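Putative TIM-barrel metal-dependent hydrolase (Mycobacterium avium subsp. paratuberculosis S397, PDB 4DZI) probably catalyses a metal-dependent hydrolysis, as an amidohydrolase-family TIM-barrel enzyme with two cadmium ions bound side by side in its metal site. Local coordinates at residues Ser274-Gly279 and Lys304-Ala309. Residues are numbered along the deposited sequence; the frame is centred on the assembly and turned at random.
Sequences SMIVHG and KRLKKA. With SO4 (sulfate ion), chain J.
Leu306 meets Ile276 and Val277 where two helices of the amidohydrolase TIM-barrel fold, 266-277 and 298-312, pack beside each other, a worked example of one branched side chain bridging two neighbours on the facing helix. From CB, which points at helix 266-277, a chi1 of -72° turns CG of the leucine away from its own carbonyl and helps carry both methyls across. CD1 of Leu306 reaches CD1 of Ile276 at 4.0 Å, the two side chains crossing at about a right angle. CD2 of Leu306 presses against CG2 of Val277, 3.5 Å away. The apolar contact is buried; Phe317, touching Val277 and Ala309, and helix 321-328, packed on Ile276, help cover it. Just beyond, the helix of Ile276 ends in a Schellman motif: Gly279, at positive phi, hydrogen-bonds through N to Ile276 O (3.0 Å), and Val280 N to Met275 O.

Arg305 extends toward the subunit interface, where its NE and NH1 form salt bridges to Asp264 and Asp265 of the second subunit. Arginines of both subunits gather round a sulfate, probably from the crystallisation liquor. Arg305 NH1 donates to sulfate O1 at 2.9 Å. Arg305 NH2 points almost straight (171°) at sulfate O3, 3.3 Å away.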
loop_
_atom_site.group_PDB
_atom_site.type_symbol
_atom_site.label_atom_id
_atom_site.label_comp_id
_atom_site.label_asym_id
_atom_site.label_seq_id
_atom_site.Cartn_x
_atom_site.Cartn_y
_atom_site.Cartn_z
ATOM N N SER C 274 5.504 -4.458 10.364
ATOM C CA SER C 274 6.799 -5.036 10.652
ATOM C C SER C 274 7.000 -5.202 12.146
ATOM O O SER C 274 7.415 -6.266 12.614
ATOM C CB SER C 274 7.882 -4.148 10.043
ATOM O OG SER C 274 9.164 -4.577 10.458
ATOM N N MET C 275 6.728 -4.135 12.906
ATOM C CA MET C 275 6.882 -4.189 14.359
ATOM C C MET C 275 6.020 -5.271 14.979
ATOM O O MET C 275 6.492 -6.060 15.824
ATOM C CB MET C 275 6.511 -2.835 14.991
ATOM C CG MET C 275 7.497 -1.734 14.615
ATOM S SD MET C 275 9.090 -1.789 15.471
ATOM C CE MET C 275 8.593 -1.375 17.132
ATOM N N ILE C 276 4.750 -5.286 14.600
ATOM C CA ILE C 276 3.799 -6.172 15.249
ATOM C C ILE C 276 3.970 -7.609 14.806
ATOM O O ILE C 276 4.121 -8.510 15.657
ATOM C CB ILE C 276 2.340 -5.746 15.035
ATOM C CG1 ILE C 276 2.089 -4.386 15.714
ATOM C CG2 ILE C 276 1.390 -6.775 15.646
ATOM C CD1 ILE C 276 0.821 -3.681 15.282
ATOM N N VAL C 277 3.923 -7.834 13.491
ATOM C CA VAL C 277 3.955 -9.218 12.959
ATOM C C VAL C 277 5.234 -9.942 13.338
ATOM O O VAL C 277 5.205 -11.137 13.655
ATOM C CB VAL C 277 3.747 -9.222 11.422
ATOM C CG1 VAL C 277 4.034 -10.601 10.835
ATOM C CG2 VAL C 277 2.337 -8.755 11.094
ATOM N N HIS C 278 6.342 -9.230 13.351
ATOM C CA HIS C 278 7.599 -9.841 13.682
ATOM C C HIS C 278 7.893 -9.844 15.171
ATOM O O HIS C 278 8.978 -10.074 15.568
ATOM C CB HIS C 278 8.758 -9.290 12.862
ATOM C CG HIS C 278 8.794 -9.789 11.451
ATOM N ND1 HIS C 278 9.501 -9.161 10.461
ATOM C CD2 HIS C 278 8.211 -10.858 10.866
ATOM C CE1 HIS C 278 9.368 -9.824 9.335
ATOM N NE2 HIS C 278 8.582 -10.854 9.548
ATOM N N GLY C 279 6.875 -9.580 15.957
ATOM C CA GLY C 279 6.920 -9.847 17.399
ATOM C C GLY C 279 7.700 -8.872 18.265
ATOM O O GLY C 279 8.181 -9.230 19.330
ATOM N N LYS C 304 -7.519 -5.070 9.899
ATOM C CA LYS C 304 -8.108 -6.113 9.032
ATOM C C LYS C 304 -7.057 -7.126 8.632
ATOM O O LYS C 304 -7.257 -8.339 8.740
ATOM C CB LYS C 304 -8.718 -5.502 7.773
ATOM C CG LYS C 304 -9.388 -6.537 6.875
ATOM C CD LYS C 304 -10.410 -5.874 5.955
ATOM C CE LYS C 304 -11.121 -6.882 5.063
ATOM N NZ LYS C 304 -10.367 -7.102 3.795
ATOM N N ARG C 305 -5.918 -6.630 8.172
ATOM C CA ARG C 305 -4.842 -7.522 7.707
ATOM C C ARG C 305 -4.185 -8.291 8.846
ATOM O O ARG C 305 -3.779 -9.445 8.665
ATOM C CB ARG C 305 -3.815 -6.689 6.940
ATOM C CG ARG C 305 -4.384 -6.118 5.645
ATOM C CD ARG C 305 -3.481 -5.030 5.051
ATOM N NE ARG C 305 -4.009 -4.595 3.745
ATOM C CZ ARG C 305 -3.694 -3.448 3.148
ATOM N NH1 ARG C 305 -4.195 -3.149 1.953
ATOM N NH2 ARG C 305 -2.889 -2.570 3.753
ATOM N N LEU C 306 -4.044 -7.678 10.030
ATOM C CA LEU C 306 -3.453 -8.411 11.156
ATOM C C LEU C 306 -4.375 -9.555 11.570
ATOM O O LEU C 306 -3.894 -10.641 11.867
ATOM C CB LEU C 306 -3.222 -7.484 12.363
ATOM C CG LEU C 306 -2.070 -6.520 12.132
ATOM C CD1 LEU C 306 -2.068 -5.516 13.278
ATOM C CD2 LEU C 306 -0.739 -7.272 12.044
ATOM N N LYS C 307 -5.680 -9.283 11.565
ATOM C CA LYS C 307 -6.665 -10.292 11.969
ATOM C C LYS C 307 -6.598 -11.487 11.010
ATOM O O LYS C 307 -6.696 -12.647 11.424
ATOM C CB LYS C 307 -8.078 -9.715 11.930
ATOM C CG LYS C 307 -8.502 -8.878 13.117
ATOM C CD LYS C 307 -10.003 -8.607 13.006
ATOM C CE LYS C 307 -10.478 -7.504 13.941
ATOM N NZ LYS C 307 -10.145 -7.779 15.368
ATOM N N LYS C 308 -6.466 -11.196 9.721
ATOM C CA LYS C 308 -6.340 -12.251 8.700
ATOM C C LYS C 308 -5.038 -13.027 8.871
ATOM O O LYS C 308 -5.024 -14.253 8.860
ATOM C CB LYS C 308 -6.439 -11.616 7.308
ATOM C CG LYS C 308 -6.050 -12.516 6.133
ATOM C CD LYS C 308 -7.113 -13.527 5.750
ATOM C CE LYS C 308 -6.658 -14.336 4.539
ATOM N NZ LYS C 308 -6.266 -13.483 3.377
ATOM N N ALA C 309 -3.920 -12.330 9.047
ATOM C CA ALA C 309 -2.665 -13.047 9.234
ATOM C C ALA C 309 -2.687 -14.000 10.477
ATOM O O ALA C 309 -2.125 -15.101 10.422
ATOM C CB ALA C 309 -1.485 -12.071 9.298
HETATM S S SO4 J . -2.801 0.311 1.316
HETATM O O1 SO4 J . -2.533 -1.048 0.891
HETATM O O2 SO4 J . -4.195 0.606 1.744
HETATM O O3 SO4 J . -2.023 0.373 2.587
HETATM O O4 SO4 J . -2.259 1.452 0.599
#